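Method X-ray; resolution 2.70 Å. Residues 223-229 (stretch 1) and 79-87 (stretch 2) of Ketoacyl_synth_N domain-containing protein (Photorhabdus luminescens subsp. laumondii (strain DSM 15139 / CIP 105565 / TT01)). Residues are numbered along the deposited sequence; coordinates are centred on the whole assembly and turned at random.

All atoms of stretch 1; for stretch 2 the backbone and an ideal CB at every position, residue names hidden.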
# COMPACT_ATOMS: atom_id res chain seq x y z
N ALA C 223 16.73 0.87 -5.70
CA ALA C 223 17.47 -0.41 -5.76
C ALA C 223 16.45 -1.55 -5.86
O ALA C 223 15.52 -1.58 -5.03
CB ALA C 223 18.35 -0.55 -4.54
N PHE C 224 16.62 -2.44 -6.84
CA PHE C 224 15.71 -3.58 -7.12
C PHE C 224 16.52 -4.84 -7.42
O PHE C 224 17.63 -4.74 -7.97
CB PHE C 224 14.75 -3.24 -8.27
CG PHE C 224 13.49 -2.54 -7.84
CD1 PHE C 224 13.45 -1.17 -7.68
CD2 PHE C 224 12.33 -3.26 -7.58
CE1 PHE C 224 12.29 -0.53 -7.28
CE2 PHE C 224 11.17 -2.62 -7.19
CZ PHE C 224 11.15 -1.25 -7.03
N LEU C 225 15.96 -6.00 -7.05
CA LEU C 225 16.52 -7.35 -7.31
C LEU C 225 15.47 -8.17 -8.08
O LEU C 225 14.27 -7.97 -7.83
CB LEU C 225 16.86 -8.03 -5.98
CG LEU C 225 17.92 -7.33 -5.13
CD1 LEU C 225 17.29 -6.35 -4.16
CD2 LEU C 225 18.76 -8.35 -4.37
N VAL C 226 15.93 -9.05 -8.98
CA VAL C 226 15.08 -10.06 -9.67
C VAL C 226 15.23 -11.39 -8.92
O VAL C 226 16.13 -12.18 -9.29
CB VAL C 226 15.44 -10.20 -11.16
CG1 VAL C 226 14.55 -11.22 -11.87
CG2 VAL C 226 15.37 -8.86 -11.88
N LEU C 227 14.41 -11.61 -7.89
CA LEU C 227 14.28 -12.90 -7.17
C LEU C 227 13.44 -13.85 -8.03
O LEU C 227 12.42 -13.39 -8.58
CB LEU C 227 13.64 -12.68 -5.80
CG LEU C 227 14.60 -12.51 -4.63
CD1 LEU C 227 15.63 -11.43 -4.90
CD2 LEU C 227 13.84 -12.22 -3.35
N GLU C 228 13.85 -15.11 -8.16
CA GLU C 228 13.06 -16.17 -8.85
C GLU C 228 13.42 -17.55 -8.30
O GLU C 228 14.51 -17.70 -7.71
CB GLU C 228 13.25 -16.10 -10.37
CG GLU C 228 14.70 -16.19 -10.83
CD GLU C 228 14.85 -16.27 -12.34
OE1 GLU C 228 14.49 -17.31 -12.92
OE2 GLU C 228 15.30 -15.27 -12.93
N GLU C 229 12.52 -18.51 -8.50
CA GLU C 229 12.62 -19.92 -8.02
C GLU C 229 13.84 -20.58 -8.67
O GLU C 229 14.10 -20.30 -9.86
CB GLU C 229 11.32 -20.66 -8.33
CG GLU C 229 11.15 -21.97 -7.57
CD GLU C 229 11.58 -23.21 -8.34
OE1 GLU C 229 12.34 -24.02 -7.77
OE2 GLU C 229 11.15 -23.36 -9.50
N UNK C 79 16.87 -2.05 -15.50
CA UNK C 79 18.31 -2.43 -15.40
C UNK C 79 18.43 -3.85 -14.83
O UNK C 79 19.26 -4.61 -15.35
CB UNK C 79 19.08 -1.44 -14.52
N UNK C 80 17.63 -4.18 -13.81
CA UNK C 80 17.63 -5.48 -13.10
C UNK C 80 17.15 -6.60 -14.04
O UNK C 80 17.78 -7.68 -14.02
CB UNK C 80 16.74 -5.42 -11.86
N UNK C 81 16.09 -6.35 -14.81
CA UNK C 81 15.50 -7.33 -15.77
C UNK C 81 16.47 -7.57 -16.93
O UNK C 81 16.49 -8.71 -17.45
CB UNK C 81 14.16 -6.83 -16.31
N UNK C 82 17.23 -6.55 -17.34
CA UNK C 82 18.20 -6.62 -18.47
C UNK C 82 19.39 -7.49 -18.05
O UNK C 82 19.90 -8.24 -18.91
CB UNK C 82 18.68 -5.23 -18.88
N UNK C 83 19.82 -7.37 -16.79
CA UNK C 83 20.95 -8.13 -16.20
C UNK C 83 20.55 -9.61 -16.03
O UNK C 83 21.43 -10.47 -16.22
CB UNK C 83 21.36 -7.53 -14.85
N UNK C 84 19.28 -9.88 -15.70
CA UNK C 84 18.73 -11.24 -15.48
C UNK C 84 18.61 -11.99 -16.81
O UNK C 84 18.65 -13.24 -16.79
CB UNK C 84 17.36 -11.17 -14.80
N UNK C 85 18.44 -11.26 -17.92
CA UNK C 85 18.32 -11.79 -19.31
C UNK C 85 17.02 -12.60 -19.44
O UNK C 85 17.01 -13.58 -20.21
CB UNK C 85 19.52 -12.66 -19.67
N UNK C 86 15.96 -12.18 -18.74
CA UNK C 86 14.61 -12.81 -18.80
C UNK C 86 13.93 -12.42 -20.12
O UNK C 86 13.92 -11.21 -20.45
CB UNK C 86 13.75 -12.38 -17.61
N UNK C 87 13.38 -13.40 -20.84
CA UNK C 87 12.50 -13.17 -22.02
C UNK C 87 11.12 -12.76 -21.50
O UNK C 87 10.25 -13.64 -21.35
CB UNK C 87 12.40 -14.42 -22.90

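Stretch 1 is a strand whose side chains alternate, so that Phe224, Val226 and Glu228 start out toward stretch 2 while Leu225 points away. The helix of stretch 2 runs at 39° to it, with a closest axis approach of 7.8 Å.

Position 79 is helical (phi/psi -63/-42), and its ideal CB finds nothing of stretch 1 within 5.5 Å. Any helix-compatible residue would suit; it is Met79, which makes no contact with the strand.

Position 80 is tightly constrained. Its ideal CB points toward the strand and lies 3.7 Å from Val226 CG2 and 4.0 Å from Phe224 O, which favours a small residue such as alanine, glycine or serine. The residue is Ala80. Its CB packs 3.8 Å from Val226 CG2, and its carbonyl O comes still nearer, 3.4 Å from that same Val226 CG2, so the valine methyl rests against backbone as well as side chain.

At position 81 the CA-to-CB bond points sideways, with the ideal CB 5.0 Å from Val226 CG2. A longer apolar chain could turn back toward the valine; leucine, isoleucine or methionine would serve. Leu81 does this with chi angles m and t, bringing CD2 to 4.2 Å from Val226 CG2.

Positions 82 and 83 have no stretch 1 atom within 5.5 Å of their ideal CBs, so the strand sets no preference. They are Lys82 and Ala83.

Position 84 points toward the strand, its ideal CB 4.1 Å from Val226 CG1 and 5.0 Å from Glu228 OE2. Small residues, apolar or hydroxylated, are plausible. Ser84 sets CB against Val226 CG1 at 4.1 Å, while chi1 of 68° (p) turns its hydroxyl back to the helix, where OG donates to Leu81 O at 2.7 Å.

Position 85 leaves helical geometry with phi/psi of 67/34. Positive phi suits glycine best, then asparagine, but other residues can adopt it; here it is Arg85, out of the strand's reach.

Position 86 is extended (-75/131) and points toward stretch 1, yet no strand atom lies within 5.5 Å of its ideal CB. That gap calls for a sizeable side chain, apolar to match Val226. Leu86 fills it: CD1 reaches 3.6 Å from Val226 CG1, and CD2 lies 4.0 Å from Glu228 OE2, a carboxylate oxygen hydrogen-bonded elsewhere in the structure.

Position 87 is out of reach and undetermined by the strand; it is Asp87.

Stretch 2 79-87: MALKASRLD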
# COMPACT_ATOMS: atom_id res chain seq x y z
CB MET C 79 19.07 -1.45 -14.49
CG MET C 79 19.32 -0.10 -15.13
SD MET C 79 19.91 1.14 -13.94
CE MET C 79 19.83 2.62 -14.96
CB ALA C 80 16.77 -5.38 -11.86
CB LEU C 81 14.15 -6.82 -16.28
CG LEU C 81 12.98 -6.95 -15.30
CD1 LEU C 81 11.77 -6.19 -15.81
CD2 LEU C 81 12.63 -8.41 -15.07
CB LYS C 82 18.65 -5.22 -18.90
CG LYS C 82 18.87 -5.05 -20.40
CD LYS C 82 17.57 -4.90 -21.17
CE LYS C 82 17.77 -4.79 -22.67
NZ LYS C 82 16.50 -4.48 -23.37
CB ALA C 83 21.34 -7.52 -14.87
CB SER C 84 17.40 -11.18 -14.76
OG SER C 84 16.40 -10.60 -15.59
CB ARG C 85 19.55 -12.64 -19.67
CG ARG C 85 20.88 -11.92 -19.54
CD ARG C 85 22.06 -12.85 -19.63
NE ARG C 85 23.33 -12.17 -19.38
CZ ARG C 85 24.52 -12.76 -19.29
NH1 ARG C 85 25.60 -12.03 -19.07
NH2 ARG C 85 24.63 -14.07 -19.44
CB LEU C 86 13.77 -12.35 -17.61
CG LEU C 86 14.02 -13.09 -16.29
CD1 LEU C 86 13.46 -12.30 -15.12
CD2 LEU C 86 13.42 -14.49 -16.33
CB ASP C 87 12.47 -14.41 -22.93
CG ASP C 87 12.07 -14.11 -24.37
OD1 ASP C 87 11.26 -13.19 -24.58
OD2 ASP C 87 12.59 -14.80 -25.27
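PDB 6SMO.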